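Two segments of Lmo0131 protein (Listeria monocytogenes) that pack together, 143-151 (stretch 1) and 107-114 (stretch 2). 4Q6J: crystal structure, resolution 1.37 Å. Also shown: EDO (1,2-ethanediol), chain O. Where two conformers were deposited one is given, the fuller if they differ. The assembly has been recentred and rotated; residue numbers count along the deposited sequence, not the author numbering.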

ATOM      1  N   ARG B 143      25.760   5.452   5.247  1.00 14.04           N
ATOM      2  CA  ARG B 143      27.138   5.158   5.635  1.00 15.19           C
ATOM      3  C   ARG B 143      28.013   6.397   5.533  1.00 14.73           C
ATOM      4  O   ARG B 143      28.886   6.592   6.373  1.00 16.28           O
ATOM      5  CB  ARG B 143      27.756   4.013   4.814  1.00 13.51           C
ATOM      6  CG  ARG B 143      27.158   2.595   5.006  1.00 28.24           C
ATOM      7  CD  ARG B 143      28.154   1.518   4.509  1.00 33.71           C
ATOM      8  NE  ARG B 143      27.572   0.264   4.003  1.00 40.15           N
ATOM      9  CZ  ARG B 143      27.244  -0.797   4.746  1.00 41.13           C
ATOM     10  NH1 ARG B 143      26.750  -1.882   4.167  1.00 52.09           N
ATOM     11  NH2 ARG B 143      27.388  -0.773   6.065  1.00 33.75           N
ATOM     12  N   LYS B 144      27.755   7.249   4.540  1.00 16.84           N
ATOM     13  CA  LYS B 144      28.536   8.475   4.349  1.00 15.61           C
ATOM     14  C   LYS B 144      28.298   9.487   5.426  1.00 15.72           C
ATOM     15  O   LYS B 144      29.210  10.213   5.818  1.00 17.78           O
ATOM     16  CB  LYS B 144      28.213   9.142   3.033  1.00 17.35           C
ATOM     17  CG  LYS B 144      28.855   8.458   1.876  1.00 24.96           C
ATOM     18  CD  LYS B 144      28.281   8.953   0.577  1.00 42.67           C
ATOM     19  CE  LYS B 144      28.745   8.070  -0.567  1.00 38.25           C
ATOM     20  NZ  LYS B 144      28.409   8.662  -1.868  1.00 36.75           N
ATOM     21  N   ILE B 145      27.065   9.571   5.897  0.55 13.26           N
ATOM     22  CA  ILE B 145      26.783  10.504   6.967  0.55 12.32           C
ATOM     23  C   ILE B 145      27.275   9.901   8.288  0.55 13.42           C
ATOM     24  O   ILE B 145      27.786  10.611   9.148  0.55 12.23           O
ATOM     25  CB  ILE B 145      25.299  10.913   7.013  0.55 14.56           C
ATOM     26  CG1 ILE B 145      24.936  11.686   5.745  0.55 12.67           C
ATOM     27  CG2 ILE B 145      25.020  11.808   8.196  0.55 18.31           C
ATOM     28  CD1 ILE B 145      23.619  12.376   5.813  0.55 10.33           C
ATOM     29  N   LYS B 146      27.163   8.583   8.426  1.00 16.18           N
ATOM     30  CA  LYS B 146      27.702   7.899   9.599  1.00 13.99           C
ATOM     31  C   LYS B 146      29.221   8.102   9.705  1.00 11.16           C
ATOM     32  O   LYS B 146      29.765   8.114  10.796  1.00 14.44           O
ATOM     33  CB  LYS B 146      27.367   6.411   9.582  1.00 12.45           C
ATOM     34  CG  LYS B 146      25.877   6.126   9.793  1.00 17.11           C
ATOM     35  CD  LYS B 146      25.586   4.681  10.121  1.00 14.14           C
ATOM     36  CE  LYS B 146      25.986   4.381  11.561  1.00 16.30           C
ATOM     37  NZ  LYS B 146      25.475   3.074  12.034  1.00 14.37           N
ATOM     38  N   ASP B 147      29.891   8.289   8.571  1.00 15.20           N
ATOM     39  CA  ASP B 147      31.335   8.540   8.556  1.00 16.51           C
ATOM     40  C   ASP B 147      31.699   9.814   9.298  1.00 16.02           C
ATOM     41  O   ASP B 147      32.850  10.009   9.630  1.00 18.17           O
ATOM     42  CB  ASP B 147      31.878   8.654   7.133  1.00 17.86           C
ATOM     43  CG  ASP B 147      31.865   7.312   6.356  1.00 24.27           C
ATOM     44  OD1 ASP B 147      31.817   6.228   6.978  1.00 33.33           O
ATOM     45  OD2 ASP B 147      31.928   7.355   5.105  1.00 24.88           O
ATOM     46  N   LEU B 148      30.722  10.680   9.547  1.00 16.99           N
ATOM     47  CA  LEU B 148      30.970  11.928  10.251  1.00 13.99           C
ATOM     48  C   LEU B 148      30.731  11.790  11.765  1.00 14.88           C
ATOM     49  O   LEU B 148      31.156  12.631  12.558  1.00 15.45           O
ATOM     50  CB  LEU B 148      30.096  13.046   9.656  1.00 15.78           C
ATOM     51  CG  LEU B 148      30.296  13.370   8.166  1.00 18.64           C
ATOM     52  CD1 LEU B 148      29.144  14.209   7.606  1.00 17.71           C
ATOM     53  CD2 LEU B 148      31.658  14.038   7.905  1.00 18.81           C
ATOM     54  N   GLY B 149      30.047  10.732  12.166  1.00 15.32           N
ATOM     55  CA  GLY B 149      29.794  10.486  13.575  1.00 15.80           C
ATOM     56  C   GLY B 149      28.321  10.407  13.908  1.00 13.76           C
ATOM     57  O   GLY B 149      27.955   9.999  15.004  1.00 15.96           O
ATOM     58  N   VAL B 150      27.490  10.810  12.947  1.00 13.16           N
ATOM     59  CA  VAL B 150      26.025  10.811  13.032  1.00 13.48           C
ATOM     60  C   VAL B 150      25.438   9.419  13.282  1.00 14.56           C
ATOM     61  O   VAL B 150      25.894   8.416  12.706  1.00 14.83           O
ATOM     62  CB  VAL B 150      25.449  11.403  11.718  1.00 11.96           C
ATOM     63  CG1 VAL B 150      23.911  11.374  11.669  1.00 14.11           C
ATOM     64  CG2 VAL B 150      25.941  12.810  11.545  1.00 15.85           C
ATOM     65  N   LYS B 151      24.424   9.371  14.141  1.00 11.06           N
ATOM     66  CA  LYS B 151      23.692   8.122  14.405  1.00 17.39           C
ATOM     67  C   LYS B 151      22.443   7.959  13.518  1.00 11.94           C
ATOM     68  O   LYS B 151      21.935   8.934  12.950  1.00 11.73           O
ATOM     69  CB  LYS B 151      23.322   8.039  15.879  1.00 12.31           C
ATOM     70  CG  LYS B 151      24.492   8.167  16.760  1.00 12.53           C
ATOM     71  CD  LYS B 151      25.237   6.866  16.828  1.00 19.51           C
ATOM     72  CE  LYS B 151      26.411   6.936  17.814  1.00 29.15           C
ATOM     73  NZ  LYS B 151      27.107   5.605  17.982  1.00 37.95           N
TER
HETATM   74  C1  EDO O 304      25.822  24.685   2.617  1.00 33.76           C
HETATM   75  O1  EDO O 304      25.874  25.536   3.754  1.00 32.28           O
HETATM   76  C2  EDO O 304      25.772  23.237   3.073  1.00 30.35           C
HETATM   77  O2  EDO O 304      26.979  22.594   2.776  1.00 23.08           O
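Stretch 2 (107-114) FLHDYVKE

A recurring principle of helix packing is that the end of one helix can be seated on the side of another by a few well-chosen rotamers, with no direct hydrogen bond between them. Lmo0131 offers a compact example. Stretch 2, residues 107-114, is helical throughout and continues beyond both ends. Stretch 1 begins in helix at Arg-143 and passes through a type I turn from Lys-146 to Gly-149. There a positive phi of 121° marks a Schellman motif; a side chain at this position would be jammed against the carbonyl oxygen of Leu-148, so glycine is called for by the backbone alone. The two segments advance in the same general sense: CA of Ile-145 lies 5.5 Å from CA of His-109, and CA of Leu-148 lies 7.3 Å from CA of Lys-113.

The contact buries 341 Å² in total, and His-109 and Leu-148 make the two largest contributions, together nearly half. The CA-to-CB bond of His-109 points sideways, but chi1 in t (168°) and chi2 of -72° bring the imidazole to stretch 1. Leu-148, in the mt rotamer, points toward the helix and places CD1 over one face of that ring, 3.9 Å from the His-109 ring centroid and 24° off its normal, a CH-pi contact. The ring edge meets backbone instead, with CD2 of His-109 3.4 Å from O of Lys-144. Both ring nitrogens have polar partners: ND1 of His-109 donates a hydrogen bond to OD1 of Asp-110 at 3.1 Å, while NE2 of His-109 lies 3.0 Å from a water that donates to O of Lys-144 at 2.9 Å. The water thus supplies a polar link between segments that share no direct hydrogen bond.

Beside the ring, apolar side chains complete the fit. Ile-145 also starts sideways, yet its mt conformation carries CD1 to within 3.6 Å of CD2 of Leu-108, whose tp rotamer likewise brings its end nearer to stretch 1. One turn along stretch 2, Val-112 points toward stretch 1 with chi1 in t. Its CG1 lies 4.1 Å from CD1 of Leu-148 and 4.2 Å from CG2 of Val-150, so a single methyl touches residues before and after the glycine. The lysines illustrate the margin: Lys-144 starts toward stretch 2, but its extended mttt chain leads the end away, and Lys-113, also extended, makes only a loose contact, its CB 4.4 Å from CD1 of Leu-148.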

ATOM      1  N   PHE B 107      23.700  16.723  -0.116  1.00 17.96           N
ATOM      2  CA  PHE B 107      23.505  18.012   0.517  1.00 17.28           C
ATOM      3  C   PHE B 107      23.494  17.975   2.047  1.00 14.54           C
ATOM      4  O   PHE B 107      24.015  18.879   2.688  1.00 14.26           O
ATOM      5  CB  PHE B 107      22.209  18.644   0.073  1.00 22.34           C
ATOM      6  CG  PHE B 107      21.993  19.968   0.687  1.00 30.13           C
ATOM      7  CD1 PHE B 107      22.853  21.020   0.389  1.00 39.34           C
ATOM      8  CD2 PHE B 107      20.986  20.167   1.601  1.00 32.89           C
ATOM      9  CE1 PHE B 107      22.678  22.255   0.965  1.00 38.79           C
ATOM     10  CE2 PHE B 107      20.803  21.398   2.155  1.00 31.32           C
ATOM     11  CZ  PHE B 107      21.650  22.439   1.839  1.00 33.65           C
ATOM     12  N   LEU B 108      22.871  16.942   2.612  1.00 12.78           N
ATOM     13  CA  LEU B 108      22.741  16.865   4.053  1.00 13.49           C
ATOM     14  C   LEU B 108      24.098  16.594   4.679  1.00 14.62           C
ATOM     15  O   LEU B 108      24.463  17.177   5.680  1.00 15.12           O
ATOM     16  CB  LEU B 108      21.729  15.793   4.478  1.00 14.18           C
ATOM     17  CG  LEU B 108      21.646  15.611   6.009  1.00 13.28           C
ATOM     18  CD1 LEU B 108      21.187  16.867   6.706  1.00 14.26           C
ATOM     19  CD2 LEU B 108      20.768  14.456   6.418  1.00 13.39           C
ATOM     20  N   HIS B 109      24.839  15.687   4.081  1.00 17.98           N
ATOM     21  CA  HIS B 109      26.204  15.396   4.483  1.00 17.81           C
ATOM     22  C   HIS B 109      27.063  16.647   4.465  1.00 13.13           C
ATOM     23  O   HIS B 109      27.896  16.866   5.348  1.00 15.92           O
ATOM     24  CB  HIS B 109      26.799  14.392   3.505  1.00 13.54           C
ATOM     25  CG  HIS B 109      28.272  14.231   3.641  1.00 14.38           C
ATOM     26  ND1 HIS B 109      29.166  15.197   3.237  1.00 18.06           N
ATOM     27  CD2 HIS B 109      29.012  13.210   4.126  1.00 23.28           C
ATOM     28  CE1 HIS B 109      30.396  14.784   3.478  1.00 15.79           C
ATOM     29  NE2 HIS B 109      30.329  13.579   4.013  1.00 24.66           N
ATOM     30  N   ASP B 110      26.885  17.449   3.423  1.00 13.67           N
ATOM     31  CA  ASP B 110      27.655  18.670   3.252  1.00 14.56           C
ATOM     32  C   ASP B 110      27.254  19.726   4.254  1.00 16.79           C
ATOM     33  O   ASP B 110      28.106  20.393   4.844  1.00 15.00           O
ATOM     34  CB  ASP B 110      27.402  19.235   1.876  1.00 19.44           C
ATOM     35  CG  ASP B 110      28.094  18.468   0.812  1.00 20.82           C
ATOM     36  OD1 ASP B 110      28.698  17.416   1.111  1.00 28.91           O
ATOM     37  OD2 ASP B 110      28.028  18.925  -0.339  1.00 30.02           O
ATOM     38  N   TYR B 111      25.953  19.902   4.416  1.00 11.80           N
ATOM     39  CA  TYR B 111      25.449  20.827   5.404  1.00 12.82           C
ATOM     40  C   TYR B 111      25.873  20.420   6.841  1.00 11.69           C
ATOM     41  O   TYR B 111      26.270  21.255   7.644  1.00 14.44           O
ATOM     42  CB  TYR B 111      23.928  20.973   5.290  1.00 17.25           C
ATOM     43  CG  TYR B 111      23.427  22.100   6.141  1.00 14.37           C
ATOM     44  CD1 TYR B 111      23.145  21.905   7.480  1.00 15.39           C
ATOM     45  CD2 TYR B 111      23.280  23.367   5.618  1.00 17.24           C
ATOM     46  CE1 TYR B 111      22.727  22.923   8.270  1.00 15.94           C
ATOM     47  CE2 TYR B 111      22.855  24.403   6.395  1.00 16.49           C
ATOM     48  CZ  TYR B 111      22.590  24.183   7.729  1.00 17.31           C
ATOM     49  OH  TYR B 111      22.166  25.213   8.522  1.00 20.56           O
ATOM     50  N   VAL B 112      25.780  19.138   7.149  1.00 12.58           N
ATOM     51  CA  VAL B 112      26.264  18.628   8.433  1.00 16.41           C
ATOM     52  C   VAL B 112      27.763  18.889   8.637  1.00 13.61           C
ATOM     53  O   VAL B 112      28.181  19.443   9.637  1.00 14.31           O
ATOM     54  CB  VAL B 112      25.946  17.113   8.603  1.00 14.23           C
ATOM     55  CG1 VAL B 112      26.665  16.547   9.806  1.00 16.81           C
ATOM     56  CG2 VAL B 112      24.445  16.919   8.746  1.00 13.38           C
ATOM     57  N   LYS B 113      28.580  18.547   7.659  1.00 15.95           N
ATOM     58  CA  LYS B 113      30.019  18.698   7.807  1.00 18.15           C
ATOM     59  C   LYS B 113      30.375  20.161   8.050  1.00 18.41           C
ATOM     60  O   LYS B 113      31.237  20.483   8.836  1.00 16.93           O
ATOM     61  CB  LYS B 113      30.718  18.167   6.556  1.00 18.28           C
ATOM     62  CG  LYS B 113      32.234  18.241   6.597  1.00 19.14           C
ATOM     63  CD  LYS B 113      32.862  17.598   5.380  1.00 25.72           C
ATOM     64  CE  LYS B 113      34.238  17.071   5.733  1.00 36.43           C
ATOM     65  NZ  LYS B 113      34.829  16.277   4.637  1.00 41.13           N
ATOM     66  N   GLU B 114      29.747  21.068   7.314  1.00 17.71           N
ATOM     67  CA  GLU B 114      29.970  22.504   7.454  1.00 15.52           C
ATOM     68  C   GLU B 114      29.472  23.138   8.752  1.00 18.08           C
ATOM     69  O   GLU B 114      30.058  24.071   9.261  1.00 18.15           O
ATOM     70  CB  GLU B 114      29.398  23.240   6.236  1.00 19.01           C
ATOM     71  CG  GLU B 114      29.457  24.749   6.341  1.00 26.12           C
ATOM     72  CD  GLU B 114      28.795  25.457   5.177  1.00 55.34           C
ATOM     73  OE1 GLU B 114      27.858  24.905   4.574  1.00 64.69           O
ATOM     74  OE2 GLU B 114      29.195  26.592   4.874  1.00 65.07           O
TER
HETATM   75  O   HOH W   1      31.801  11.335   5.273  1.00 21.16           O